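Imine reductase (Bacillus cereus, PDB 4D3D) catalyses the NADPH-dependent, S-selective reduction of the cyclic imine 2-methylpyrroline, as an oxidoreductase of the imine reductase family. Local coordinates at residues 30-35 against 142-147; 86-91 against 119-124; 162-167 against 171-176; 205-210 against 263-268; 237-242 against 293-298. One frame throughout, in Å; residues are numbered along the deposited sequence.

Interaction 1. Residues 30-35 against 142-147; sequences GPMGQA and SGIGKS
Met32 and Ala35, one turn apart on the first helix of the nucleotide-binding domain, receive the side chain of Ile144 from the loop between strands 131-137 and 149-155. The contact across the two segments is apolar. The sulfur of Met32 meets one branch of the isoleucine, with SD 3.7 Å from Ile144 CG1 and about as close to CD1, and the two side chains cross at about a right angle. The methionine gets there by folding: CG lies anti to the backbone N (chi1 -169°), and bends at chi2 and chi3 bring the sulfur round to the loop. The other branch of Ile144 serves Ala35. Its CG2 rests 3.9 Å from the backbone O of Ala35, while the CB atoms of Ala35 and Ile144 approach to 4.2 Å. Met36 and Val39 of the same helix continue this apolar surface around Ile144, and Pro141 touches both Met32 and Ala35.

Hydrogen bonds shape each segment separately. On the loop, Gly143 to Lys146 form a type II turn with Gly145 third, where such a turn has positive phi (here 97°); a CB there would be jammed against the carbonyl O of Ile144. The bond from Lys146 N to Gly143 O is 3.3 Å long. Lys146 NZ then reaches back to Ser142 O at 2.9 Å, approaching from above the carbonyl plane. On the helix side, Gly30 is the N-cap and its O accepts from Gln34 N at 2.9 Å.

Gly30 and Gly33 fit the GxGxxG pattern with Gly28, and the strand-turn-helix arrangement is that of a Rossmann dinucleotide-binding fold, consistent with the use of NADPH.

Interaction 2. Residues 86-91 against 119-124; sequences TDYNVM and RKAAKW
Tyr88 and Met91 of helix 88-95 pack against Ala121 and Trp124 of helix 115-127 in a buried, apolar helix-to-helix contact within the nucleotide-binding domain. Ala121 is common to both halves of it. Its CB lies 3.5 Å from CE2 of Tyr88 and equally near CD2, meeting the CD2-CE2 bond obliquely to the ring plane. The same CB is 4.0 Å from the terminal methyl CE of Met91.

Met91 leaves its helix with CG anti to the backbone N (chi1 -169°) and turns only at chi3, which brings CE within reach of both the alanine and the indole. There CE stands 4.1 Å from CE3 on the six-membered ring of Trp124, again at an oblique angle, and the two side chains run past each other in opposite directions. Tyr92 meets the indole edge-to-face and Arg128 adds a cation-pi contact.

Asp87 is the N-cap of helix 88-95. In the conformer modelled here its OD1 accepts from Asn89 N over 2.8 Å, though the side chain has a second position. Arg119, on helix 115-127, forms a salt bridge with Asp179 and a hydrogen bond with Asn211 of the second subunit.

With no hydrogen bond between the two segments, this pairing is by apolar packing: methyl against ring at Tyr88 and Trp124, methyl against methyl between Met91 and Ala121.

Interaction 3. Residues 162-167 against 171-176; sequences AHRETL and TSSDYR
Thr171, at the start of the second segment, meets Leu167 at the end of the first through water. A single water donates to Leu167 O and to Thr171 OG1, each at 2.8 Å, and so joins the helix carbonyl to the strand side chain; the direct separation of Leu167 O from Thr171 N is 3.6 Å. Thr171 OG1 in turn donates to Ser172 O at 2.7 Å.

Ser173 turns back toward the helix. Its OG, placed between the backbone N and the carbonyl carbon (chi1 67°), comes 3.6 Å from NH2 of Arg164, oblique to the guanidinium. Arg164 reaches this point with its chain extended from CG to NE. Both groups have stronger partners: OE2 of Glu168 forms a salt bridge with Arg164 NE and a hydrogen bond with Ser173 OG, while Glu161 makes a salt bridge with Arg164 NH1. Glu168 is thus a shared acidic partner that fixes the two side chains beside each other.

Farther on, Arg176 NE meets Asp174 OD1 at 2.8 Å in a salt bridge, coming from above the carboxylate plane, and Asp174 OD2 bonds Tyr221 of the second subunit.

Helix 157-170 and strand 171-175, together with strand 149-155, form a beta-alpha-beta unit at one end of the domain's sheet.

Interaction 4. Residues 205-210 against 263-268; sequences LAIANA and VHTTQE
Ile207 fills the buried contact between helices 182-210 and 252-268, projecting from the first onto two neighbouring threonines of the second; both helices belong to the all-helical C-terminal domain of the reductive aminase type. The isoleucine divides its branches between them. CG2 touches the methyl CG2 of Thr265 at 3.9 Å, while the longer branch passes on to Thr266, where CD1 sits 3.5 Å from OG1 and close to CA. In both pairs the side chains cross at about a right angle. The split follows from the torsions of Ile207: CG1 is anti to the carbonyl carbon (chi1 -63°), with an extended chi2 that carries CD1 outward, whereas CG2 is anti to the backbone N. The backbones come near enough for this, with 6.4 Å between the CA atoms of Ile207 and Thr266.

The threonines present different sides to it. Thr265 offers its methyl and Thr266 its hydroxyl oxygen, although both have almost the same chi1. Neither hydroxyl is left to the apolar branch for a partner, because each bonds to a carbonyl one turn back in its own helix: Thr265 OG1 to His261 O, and Thr266 OG1 to Val262 O.

Beyond this shell, Ile271 and Pro276 pack on Thr266. The second subunit also takes part: its Ile189 lies against Ile207 and its Gln188 against Thr265, which places the contact at the dimer interface. Nearby, Glu268 OE1 bonds the backbone N of Glu116 of the second subunit, and Glu268 OE2 bonds OG1 of its Thr114.

Interaction 5. Residues 237-242 against 293-298; sequences TPRLDE and SDSFTS
A bend at chi3 (51°) turns the guanidinium of Arg239 toward Ser295, and CG of Leu240, anti to its carbonyl carbon, directs the isobutyl end to Thr297. NH2 of Arg239 lies 3.9 Å from CB of Ser295, which sits at the edge of the guanidinium and in its plane. One residue along the helix, CD2 of Leu240 packs 4.0 Å from CB of Thr297. A water also spans the segments: it accepts from Arg239 NE at 3.0 Å and hydrogen-bonds Thr297 OG1 at 2.7 Å.

The contact ties the C-terminal part of helix 215-242 to the loop before helix 300-304, in the helical C-terminal domain. That loop contains an ST turn, in which Ser295 OG accepts from Thr297 N over 3.2 Å in a nearly straight bond (175°). Ser295 O receives two donors from Ser298: its backbone N, and its OG at 2.7 Å, almost along the C=O direction.

Arg239 is held by Asp248 in a salt bridge at NH1 and by Pro246 O at NH2. Ser295 OG bonds Asp250, Thr297 OG1 bonds His245, and Leu240 packs on Leu205 of the second subunit.

From the N terminus, interaction 1 closes a long loop that brings the first helix of the nucleotide-binding domain to the segment before strand 149-155. Interaction 2 nests inside this loop, joining helices 88-95 and 115-127. Interaction 3 follows in series with a short closure between helix 157-170 and strand 171-175, and touches interaction 1 where Ile144 CD1 lies 3.9 Å from Thr171 CG2. In the C-terminal domain interactions 4 and 5 cross: interaction 4 brings helix 252-268 back to the end of helix 182-210, and interaction 5 the loop before helix 300-304 back to the end of helix 215-242. Both, like interaction 3 and, through Arg119, interaction 2, reach the second subunit.

Interaction 1. Residues 30-35 against 142-147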
# COMPACT_ATOMS: atom_id res chain seq x y z
N GLY B 30 -16.38 8.05 26.98
CA GLY B 30 -14.96 8.05 26.66
C GLY B 30 -14.60 9.37 26.01
O GLY B 30 -15.43 10.27 25.92
N PRO B 31 -13.38 9.49 25.53
CA PRO B 31 -12.90 10.73 24.89
C PRO B 31 -13.73 11.17 23.71
O PRO B 31 -13.96 12.37 23.52
CB PRO B 31 -11.50 10.36 24.41
CG PRO B 31 -11.05 9.33 25.38
CD PRO B 31 -12.27 8.55 25.80
N MET B 32 -14.15 10.19 22.87
CA MET B 32 -15.01 10.51 21.72
C MET B 32 -16.38 11.06 22.15
O MET B 32 -16.79 12.11 21.71
CB MET B 32 -15.16 9.31 20.79
CG MET B 32 -15.82 9.64 19.45
SD MET B 32 -15.01 10.94 18.49
CE MET B 32 -13.65 9.98 17.80
N GLY B 33 -17.05 10.34 23.05
CA GLY B 33 -18.34 10.78 23.60
C GLY B 33 -18.26 12.16 24.26
O GLY B 33 -19.15 13.01 24.08
N GLN B 34 -17.19 12.37 25.03
CA GLN B 34 -16.99 13.69 25.65
C GLN B 34 -16.79 14.80 24.63
O GLN B 34 -17.36 15.91 24.80
CB GLN B 34 -15.83 13.64 26.67
CG GLN B 34 -16.12 12.79 27.90
CD GLN B 34 -14.95 12.76 28.87
OE1 GLN B 34 -13.98 13.53 28.74
NE2 GLN B 34 -15.01 11.86 29.85
N ALA B 35 -16.03 14.56 23.56
CA ALA B 35 -15.80 15.59 22.58
C ALA B 35 -17.07 15.92 21.84
O ALA B 35 -17.32 17.06 21.44
CB ALA B 35 -14.73 15.16 21.57
N SER B 142 -10.19 15.15 18.69
CA SER B 142 -9.81 16.53 18.32
C SER B 142 -10.39 17.01 16.99
O SER B 142 -10.53 18.21 16.78
CB SER B 142 -8.28 16.66 18.25
OG SER B 142 -7.71 15.85 17.21
N GLY B 143 -10.79 16.10 16.10
CA GLY B 143 -11.43 16.45 14.84
C GLY B 143 -12.94 16.71 14.91
O GLY B 143 -13.54 17.19 13.96
N ILE B 144 -13.57 16.41 16.05
CA ILE B 144 -15.01 16.68 16.23
C ILE B 144 -15.28 18.19 16.30
O ILE B 144 -14.53 18.95 16.94
CB ILE B 144 -15.56 15.96 17.48
CG1 ILE B 144 -15.31 14.44 17.40
CG2 ILE B 144 -17.05 16.27 17.66
CD1 ILE B 144 -15.94 13.72 16.20
N GLY B 145 -16.25 18.64 15.54
CA GLY B 145 -16.56 20.06 15.40
C GLY B 145 -15.93 20.73 14.17
O GLY B 145 -16.17 21.92 13.94
N LYS B 146 -15.17 19.98 13.39
CA LYS B 146 -14.49 20.55 12.21
C LYS B 146 -15.09 20.02 10.90
O LYS B 146 -15.26 18.80 10.74
CB LYS B 146 -13.02 20.23 12.29
CG LYS B 146 -12.37 20.80 13.52
CD LYS B 146 -10.92 20.41 13.58
CE LYS B 146 -10.25 20.99 14.82
NZ LYS B 146 -9.07 20.16 15.12
N SER B 147 -15.41 20.90 9.95
CA SER B 147 -16.10 20.50 8.74
C SER B 147 -15.18 19.70 7.83
O SER B 147 -15.68 18.95 7.00
CB SER B 147 -16.65 21.73 8.00
OG SER B 147 -15.54 22.58 7.71

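Interaction 2. Residues 86-91 against 119-124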
# COMPACT_ATOMS: atom_id res chain seq x y z
N THR B 86 -17.48 1.49 23.60
CA THR B 86 -16.22 0.87 23.20
C THR B 86 -16.41 -0.34 22.26
O THR B 86 -15.51 -0.67 21.52
CB THR B 86 -15.37 0.43 24.44
OG1 THR B 86 -16.14 -0.46 25.25
CG2 THR B 86 -14.90 1.62 25.28
N ASP B 87 -17.59 -1.00 22.29
CA ASP B 87 -17.84 -2.22 21.54
C ASP B 87 -19.35 -2.38 21.36
O ASP B 87 -20.09 -1.88 22.23
CB ASP B 87 -17.36 -3.41 22.35
CG ASP B 87 -17.21 -4.70 21.53
OD1 ASP B 87 -18.17 -5.49 21.34
OD2 ASP B 87 -16.07 -4.96 21.12
N TYR B 88 -19.80 -3.12 20.36
CA TYR B 88 -21.23 -3.47 20.27
C TYR B 88 -21.73 -4.34 21.41
O TYR B 88 -22.96 -4.25 21.80
CB TYR B 88 -21.56 -4.19 18.94
CG TYR B 88 -21.74 -3.27 17.77
CD1 TYR B 88 -20.65 -2.74 17.05
CD2 TYR B 88 -23.04 -2.89 17.38
CE1 TYR B 88 -20.85 -1.88 15.98
CE2 TYR B 88 -23.24 -2.05 16.30
CZ TYR B 88 -22.18 -1.56 15.60
OH TYR B 88 -22.45 -0.64 14.61
N ASN B 89 -20.84 -5.15 22.00
CA ASN B 89 -21.29 -5.90 23.19
C ASN B 89 -21.84 -5.05 24.33
O ASN B 89 -22.74 -5.54 25.08
CB ASN B 89 -20.23 -6.86 23.70
CG ASN B 89 -20.05 -7.98 22.73
OD1 ASN B 89 -20.93 -8.22 21.87
ND2 ASN B 89 -18.91 -8.60 22.76
N VAL B 90 -21.30 -3.86 24.48
CA VAL B 90 -21.71 -2.93 25.53
C VAL B 90 -23.18 -2.59 25.19
O VAL B 90 -24.00 -2.52 26.06
CB VAL B 90 -20.88 -1.63 25.63
CG1 VAL B 90 -21.46 -0.70 26.67
CG2 VAL B 90 -19.42 -1.95 26.00
N MET B 91 -23.48 -2.32 23.91
CA MET B 91 -24.88 -2.00 23.52
C MET B 91 -25.88 -3.01 23.99
O MET B 91 -26.89 -2.66 24.62
CB MET B 91 -25.03 -1.76 21.99
CG MET B 91 -26.36 -1.18 21.65
SD MET B 91 -27.00 -1.50 19.97
CE MET B 91 -27.24 -3.24 20.01
N ARG B 119 -24.81 -4.95 11.09
CA ARG B 119 -26.07 -5.50 10.59
C ARG B 119 -26.87 -6.20 11.69
O ARG B 119 -28.11 -6.04 11.73
CB ARG B 119 -25.80 -6.47 9.46
CG ARG B 119 -25.24 -5.81 8.18
CD ARG B 119 -24.64 -6.84 7.21
NE ARG B 119 -24.06 -6.12 6.04
CZ ARG B 119 -22.92 -6.51 5.42
NH1 ARG B 119 -22.29 -7.59 5.80
NH2 ARG B 119 -22.38 -5.78 4.46
N LYS B 120 -26.21 -7.02 12.49
CA LYS B 120 -26.92 -7.79 13.51
C LYS B 120 -27.50 -6.83 14.56
O LYS B 120 -28.68 -7.03 14.98
CB LYS B 120 -25.99 -8.78 14.17
CG LYS B 120 -25.68 -10.04 13.32
CD LYS B 120 -24.89 -11.06 14.13
N ALA B 121 -26.79 -5.74 14.91
CA ALA B 121 -27.30 -4.74 15.81
C ALA B 121 -28.52 -4.00 15.27
O ALA B 121 -29.54 -3.80 15.98
CB ALA B 121 -26.26 -3.76 16.18
N ALA B 122 -28.45 -3.67 13.96
CA ALA B 122 -29.59 -3.04 13.37
C ALA B 122 -30.86 -3.84 13.40
O ALA B 122 -31.94 -3.28 13.69
CB ALA B 122 -29.26 -2.67 11.95
N LYS B 123 -30.76 -5.14 13.09
CA LYS B 123 -31.92 -6.03 13.05
C LYS B 123 -32.49 -6.20 14.48
O LYS B 123 -33.74 -6.13 14.65
CB LYS B 123 -31.54 -7.37 12.51
CG LYS B 123 -32.69 -8.37 12.53
CD LYS B 123 -33.90 -7.82 11.71
CE LYS B 123 -35.00 -8.84 11.30
NZ LYS B 123 -35.34 -9.85 12.33
N TRP B 124 -31.59 -6.40 15.45
CA TRP B 124 -31.99 -6.51 16.88
C TRP B 124 -32.78 -5.31 17.31
O TRP B 124 -33.85 -5.46 18.02
CB TRP B 124 -30.73 -6.80 17.72
CG TRP B 124 -30.98 -7.14 19.18
CD1 TRP B 124 -31.08 -8.39 19.74
CD2 TRP B 124 -31.11 -6.19 20.25
NE1 TRP B 124 -31.28 -8.27 21.12
CE2 TRP B 124 -31.27 -6.93 21.45
CE3 TRP B 124 -31.05 -4.79 20.33
CZ2 TRP B 124 -31.41 -6.29 22.69
CZ3 TRP B 124 -31.11 -4.16 21.54
CH2 TRP B 124 -31.40 -4.91 22.72

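Interaction 3. Residues 162-167 against 171-176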
# COMPACT_ATOMS: atom_id res chain seq x y z
N ALA B 162 -33.40 12.43 8.29
CA ALA B 162 -34.12 13.12 9.40
C ALA B 162 -33.18 13.66 10.47
O ALA B 162 -33.51 14.63 11.16
CB ALA B 162 -35.12 12.19 10.03
N HIS B 163 -31.99 13.06 10.60
CA HIS B 163 -31.06 13.43 11.65
C HIS B 163 -29.75 14.02 11.18
O HIS B 163 -28.88 14.34 11.99
CB HIS B 163 -30.85 12.24 12.60
CG HIS B 163 -32.12 11.85 13.29
ND1 HIS B 163 -32.67 12.61 14.31
CD2 HIS B 163 -33.01 10.88 13.02
CE1 HIS B 163 -33.83 12.09 14.65
NE2 HIS B 163 -34.06 11.05 13.87
N ARG B 164 -29.62 14.17 9.88
CA ARG B 164 -28.40 14.61 9.29
C ARG B 164 -27.90 15.94 9.81
O ARG B 164 -26.71 16.13 10.03
CB ARG B 164 -28.62 14.68 7.78
CG ARG B 164 -27.61 15.38 6.97
CD ARG B 164 -28.09 15.12 5.53
NE ARG B 164 -26.97 15.37 4.74
CZ ARG B 164 -26.65 14.75 3.63
NH1 ARG B 164 -27.42 13.82 3.08
NH2 ARG B 164 -25.52 15.12 3.07
N GLU B 165 -28.83 16.85 9.94
CA GLU B 165 -28.48 18.17 10.45
C GLU B 165 -27.79 18.12 11.82
O GLU B 165 -26.75 18.75 12.04
CB GLU B 165 -29.75 19.02 10.49
CG GLU B 165 -29.49 20.45 10.96
CD GLU B 165 -30.70 21.40 10.80
OE1 GLU B 165 -31.86 21.02 10.98
OE2 GLU B 165 -30.46 22.54 10.44
N THR B 166 -28.35 17.36 12.76
CA THR B 166 -27.69 17.19 14.05
C THR B 166 -26.31 16.49 13.90
O THR B 166 -25.33 16.88 14.53
CB THR B 166 -28.60 16.37 15.01
OG1 THR B 166 -29.83 17.07 15.18
CG2 THR B 166 -27.91 16.13 16.35
N LEU B 167 -26.26 15.39 13.15
CA LEU B 167 -25.00 14.65 12.98
C LEU B 167 -23.93 15.56 12.39
O LEU B 167 -22.81 15.47 12.76
CB LEU B 167 -25.20 13.38 12.10
CG LEU B 167 -26.11 12.36 12.80
CD1 LEU B 167 -26.41 11.23 11.83
CD2 LEU B 167 -25.48 11.85 14.09
N THR B 171 -19.33 16.48 12.45
CA THR B 171 -18.43 16.35 11.30
C THR B 171 -19.25 16.44 10.00
O THR B 171 -20.49 16.37 10.04
CB THR B 171 -17.68 14.96 11.23
OG1 THR B 171 -18.60 13.92 10.82
CG2 THR B 171 -17.05 14.53 12.50
N SER B 172 -18.58 16.57 8.84
CA SER B 172 -19.22 16.34 7.56
C SER B 172 -19.61 14.86 7.42
O SER B 172 -19.07 14.03 8.12
CB SER B 172 -18.34 16.78 6.40
OG SER B 172 -18.19 18.19 6.51
N SER B 173 -20.61 14.58 6.62
CA SER B 173 -21.13 13.23 6.49
C SER B 173 -20.81 12.64 5.13
O SER B 173 -20.69 13.34 4.12
CB SER B 173 -22.62 13.24 6.71
OG SER B 173 -23.29 13.93 5.67
N ASP B 174 -20.63 11.32 5.10
CA ASP B 174 -20.55 10.62 3.86
C ASP B 174 -21.47 9.44 3.94
O ASP B 174 -21.11 8.39 4.40
CB ASP B 174 -19.09 10.23 3.56
CG ASP B 174 -18.91 9.48 2.20
OD1 ASP B 174 -19.87 9.20 1.47
OD2 ASP B 174 -17.74 9.10 1.91
N TYR B 175 -22.71 9.61 3.46
CA TYR B 175 -23.68 8.55 3.49
C TYR B 175 -23.39 7.53 2.38
O TYR B 175 -23.37 7.87 1.20
CB TYR B 175 -25.12 9.10 3.28
CG TYR B 175 -26.18 8.03 3.25
CD1 TYR B 175 -26.63 7.39 4.45
CD2 TYR B 175 -26.72 7.59 2.06
CE1 TYR B 175 -27.62 6.43 4.40
CE2 TYR B 175 -27.67 6.58 2.01
CZ TYR B 175 -28.14 6.00 3.17
OH TYR B 175 -29.11 5.03 3.07
N ARG B 176 -23.18 6.29 2.75
CA ARG B 176 -22.80 5.22 1.78
C ARG B 176 -23.88 4.28 1.29
O ARG B 176 -23.63 3.45 0.38
CB ARG B 176 -21.75 4.31 2.42
CG ARG B 176 -20.54 5.06 2.87
CD ARG B 176 -19.53 5.54 1.81
NE ARG B 176 -20.06 6.46 0.85
CZ ARG B 176 -20.27 6.27 -0.45
NH1 ARG B 176 -20.02 5.16 -1.14
NH2 ARG B 176 -20.79 7.27 -1.08
O HOH W 1 -21.05 13.43 11.97

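Interaction 4. Residues 205-210 against 263-268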
# COMPACT_ATOMS: atom_id res chain seq x y z
N LEU B 205 12.15 0.57 4.27
CA LEU B 205 13.09 1.43 5.01
C LEU B 205 14.12 0.59 5.77
O LEU B 205 15.34 0.93 5.79
CB LEU B 205 12.35 2.39 5.92
CG LEU B 205 13.23 3.30 6.76
CD1 LEU B 205 14.10 4.19 5.86
CD2 LEU B 205 12.31 4.11 7.63
N ALA B 206 13.73 -0.54 6.39
CA ALA B 206 14.71 -1.35 7.07
C ALA B 206 15.82 -1.89 6.14
O ALA B 206 17.03 -2.01 6.51
CB ALA B 206 14.04 -2.52 7.75
N ILE B 207 15.40 -2.31 4.91
CA ILE B 207 16.35 -2.73 3.85
C ILE B 207 17.26 -1.55 3.53
O ILE B 207 18.50 -1.78 3.42
CB ILE B 207 15.61 -3.24 2.61
CG1 ILE B 207 14.81 -4.48 2.92
CG2 ILE B 207 16.63 -3.57 1.47
CD1 ILE B 207 13.89 -4.93 1.79
N ALA B 208 16.73 -0.37 3.35
CA ALA B 208 17.51 0.82 2.93
C ALA B 208 18.53 1.11 4.06
O ALA B 208 19.69 1.29 3.81
CB ALA B 208 16.62 1.97 2.80
N ASN B 209 18.06 1.10 5.29
CA ASN B 209 18.98 1.28 6.45
C ASN B 209 20.11 0.26 6.46
O ASN B 209 21.26 0.64 6.74
CB ASN B 209 18.24 1.25 7.83
CG ASN B 209 17.25 2.38 8.09
OD1 ASN B 209 16.44 2.24 9.05
ND2 ASN B 209 17.23 3.44 7.34
N ALA B 210 19.84 -1.00 6.19
CA ALA B 210 20.88 -2.02 6.20
C ALA B 210 21.97 -1.74 5.12
O ALA B 210 23.07 -2.22 5.26
CB ALA B 210 20.30 -3.37 6.05
N VAL B 263 12.20 -10.56 -2.18
CA VAL B 263 12.49 -11.52 -1.15
C VAL B 263 14.00 -11.77 -0.99
O VAL B 263 14.54 -11.70 0.11
CB VAL B 263 11.74 -12.83 -1.39
CG1 VAL B 263 12.21 -13.91 -0.44
CG2 VAL B 263 10.23 -12.59 -1.23
N HIS B 264 14.71 -11.97 -2.10
CA HIS B 264 16.13 -12.12 -2.02
C HIS B 264 16.86 -10.93 -1.44
O HIS B 264 17.79 -11.12 -0.69
CB HIS B 264 16.68 -12.48 -3.44
CG HIS B 264 16.18 -13.77 -3.98
ND1 HIS B 264 16.18 -14.07 -5.34
CD2 HIS B 264 15.67 -14.85 -3.36
CE1 HIS B 264 15.67 -15.27 -5.52
NE2 HIS B 264 15.39 -15.78 -4.33
N THR B 265 16.45 -9.71 -1.84
CA THR B 265 17.02 -8.47 -1.40
C THR B 265 16.88 -8.39 0.13
O THR B 265 17.79 -7.97 0.86
CB THR B 265 16.39 -7.27 -2.11
OG1 THR B 265 16.67 -7.36 -3.52
CG2 THR B 265 16.89 -5.96 -1.58
N THR B 266 15.67 -8.77 0.57
CA THR B 266 15.35 -8.78 2.02
C THR B 266 16.27 -9.73 2.77
O THR B 266 16.85 -9.28 3.78
CB THR B 266 13.87 -9.18 2.21
OG1 THR B 266 13.00 -8.27 1.48
CG2 THR B 266 13.47 -9.07 3.73
N GLN B 267 16.42 -10.97 2.31
CA GLN B 267 17.23 -12.00 2.98
C GLN B 267 18.67 -11.59 3.02
O GLN B 267 19.31 -11.72 4.08
CB GLN B 267 17.18 -13.30 2.26
CG GLN B 267 15.92 -14.03 2.32
CD GLN B 267 15.86 -15.18 1.31
OE1 GLN B 267 16.29 -15.07 0.16
NE2 GLN B 267 15.26 -16.28 1.72
N GLU B 268 19.19 -11.02 1.92
CA GLU B 268 20.59 -10.53 1.86
C GLU B 268 20.86 -9.42 2.84
O GLU B 268 21.99 -9.30 3.33
CB GLU B 268 20.90 -9.88 0.45
CG GLU B 268 21.11 -10.81 -0.64
CD GLU B 268 21.28 -9.96 -1.96
OE1 GLU B 268 21.32 -8.61 -1.95
OE2 GLU B 268 21.35 -10.69 -2.92

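Interaction 5. Residues 237-242 against 293-298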
# COMPACT_ATOMS: atom_id res chain seq x y z
N THR B 237 -9.29 -0.70 -12.43
CA THR B 237 -10.70 -0.66 -11.98
C THR B 237 -11.75 -1.20 -12.97
O THR B 237 -12.49 -2.15 -12.66
CB THR B 237 -11.03 0.74 -11.40
OG1 THR B 237 -10.42 0.86 -10.11
CG2 THR B 237 -12.49 0.99 -11.29
N PRO B 238 -11.81 -0.65 -14.20
CA PRO B 238 -12.84 -1.12 -15.16
C PRO B 238 -12.62 -2.55 -15.60
O PRO B 238 -13.62 -3.26 -15.82
CB PRO B 238 -12.72 -0.09 -16.32
CG PRO B 238 -11.35 0.52 -16.18
CD PRO B 238 -11.03 0.48 -14.72
N ARG B 239 -11.36 -3.01 -15.66
CA ARG B 239 -11.05 -4.43 -15.99
C ARG B 239 -11.56 -5.38 -14.86
O ARG B 239 -12.17 -6.40 -15.08
CB ARG B 239 -9.55 -4.59 -16.23
CG ARG B 239 -9.06 -3.81 -17.48
CD ARG B 239 -7.61 -3.44 -17.55
NE ARG B 239 -6.79 -4.55 -17.32
CZ ARG B 239 -5.85 -5.04 -18.14
NH1 ARG B 239 -5.59 -4.46 -19.30
NH2 ARG B 239 -5.18 -6.13 -17.72
N LEU B 240 -11.21 -5.00 -13.62
CA LEU B 240 -11.64 -5.76 -12.47
C LEU B 240 -13.17 -5.86 -12.46
O LEU B 240 -13.69 -7.01 -12.18
CB LEU B 240 -11.13 -5.06 -11.20
CG LEU B 240 -9.63 -5.38 -10.90
CD1 LEU B 240 -8.95 -4.29 -10.05
CD2 LEU B 240 -9.49 -6.73 -10.26
N ASP B 241 -13.86 -4.76 -12.74
CA ASP B 241 -15.35 -4.79 -12.74
C ASP B 241 -15.95 -5.65 -13.86
O ASP B 241 -17.06 -6.20 -13.69
CB ASP B 241 -15.97 -3.39 -12.72
CG ASP B 241 -15.98 -2.76 -11.31
OD1 ASP B 241 -15.75 -3.53 -10.34
OD2 ASP B 241 -16.15 -1.54 -11.28
N GLU B 242 -15.17 -5.88 -14.90
CA GLU B 242 -15.55 -6.85 -15.94
C GLU B 242 -15.12 -8.30 -15.69
O GLU B 242 -15.49 -9.22 -16.44
CB GLU B 242 -15.03 -6.35 -17.31
CG GLU B 242 -15.72 -5.15 -17.86
CD GLU B 242 -17.07 -5.52 -18.51
OE1 GLU B 242 -17.11 -6.31 -19.49
OE2 GLU B 242 -18.12 -5.05 -17.98
N SER B 293 0.01 -16.25 -17.71
CA SER B 293 -0.13 -15.26 -18.80
C SER B 293 -1.19 -14.18 -18.55
O SER B 293 -1.45 -13.34 -19.42
CB SER B 293 -0.36 -15.94 -20.21
OG SER B 293 0.76 -16.81 -20.49
N ASP B 294 -1.84 -14.23 -17.37
CA ASP B 294 -2.80 -13.17 -17.02
C ASP B 294 -2.17 -12.01 -16.24
O ASP B 294 -1.02 -12.12 -15.76
CB ASP B 294 -3.86 -13.74 -16.10
CG ASP B 294 -4.71 -14.85 -16.72
OD1 ASP B 294 -4.74 -15.05 -17.95
OD2 ASP B 294 -5.44 -15.50 -15.92
N SER B 295 -2.90 -10.90 -16.15
CA SER B 295 -2.49 -9.78 -15.29
C SER B 295 -2.40 -10.25 -13.86
O SER B 295 -3.11 -11.25 -13.44
CB SER B 295 -3.55 -8.69 -15.34
OG SER B 295 -3.21 -7.63 -14.46
N PHE B 296 -1.48 -9.67 -13.10
CA PHE B 296 -1.49 -9.89 -11.62
C PHE B 296 -2.79 -9.60 -10.94
O PHE B 296 -2.99 -10.10 -9.81
CB PHE B 296 -0.32 -9.17 -10.95
CG PHE B 296 -0.62 -7.73 -10.55
CD1 PHE B 296 -0.47 -6.69 -11.44
CD2 PHE B 296 -1.00 -7.44 -9.25
CE1 PHE B 296 -0.71 -5.39 -11.05
CE2 PHE B 296 -1.25 -6.15 -8.85
CZ PHE B 296 -1.10 -5.11 -9.75
N THR B 297 -3.72 -8.90 -11.58
CA THR B 297 -5.06 -8.65 -11.00
C THR B 297 -5.82 -9.96 -10.81
O THR B 297 -6.72 -10.05 -10.01
CB THR B 297 -5.91 -7.64 -11.77
OG1 THR B 297 -6.15 -8.11 -13.10
CG2 THR B 297 -5.24 -6.32 -11.80
N SER B 298 -5.39 -10.98 -11.55
CA SER B 298 -5.97 -12.30 -11.43
C SER B 298 -5.81 -12.85 -9.99
O SER B 298 -6.54 -13.81 -9.65
CB SER B 298 -5.37 -13.30 -12.44
OG SER B 298 -3.99 -13.56 -12.25
O HOH W 2 -6.93 -6.70 -15.27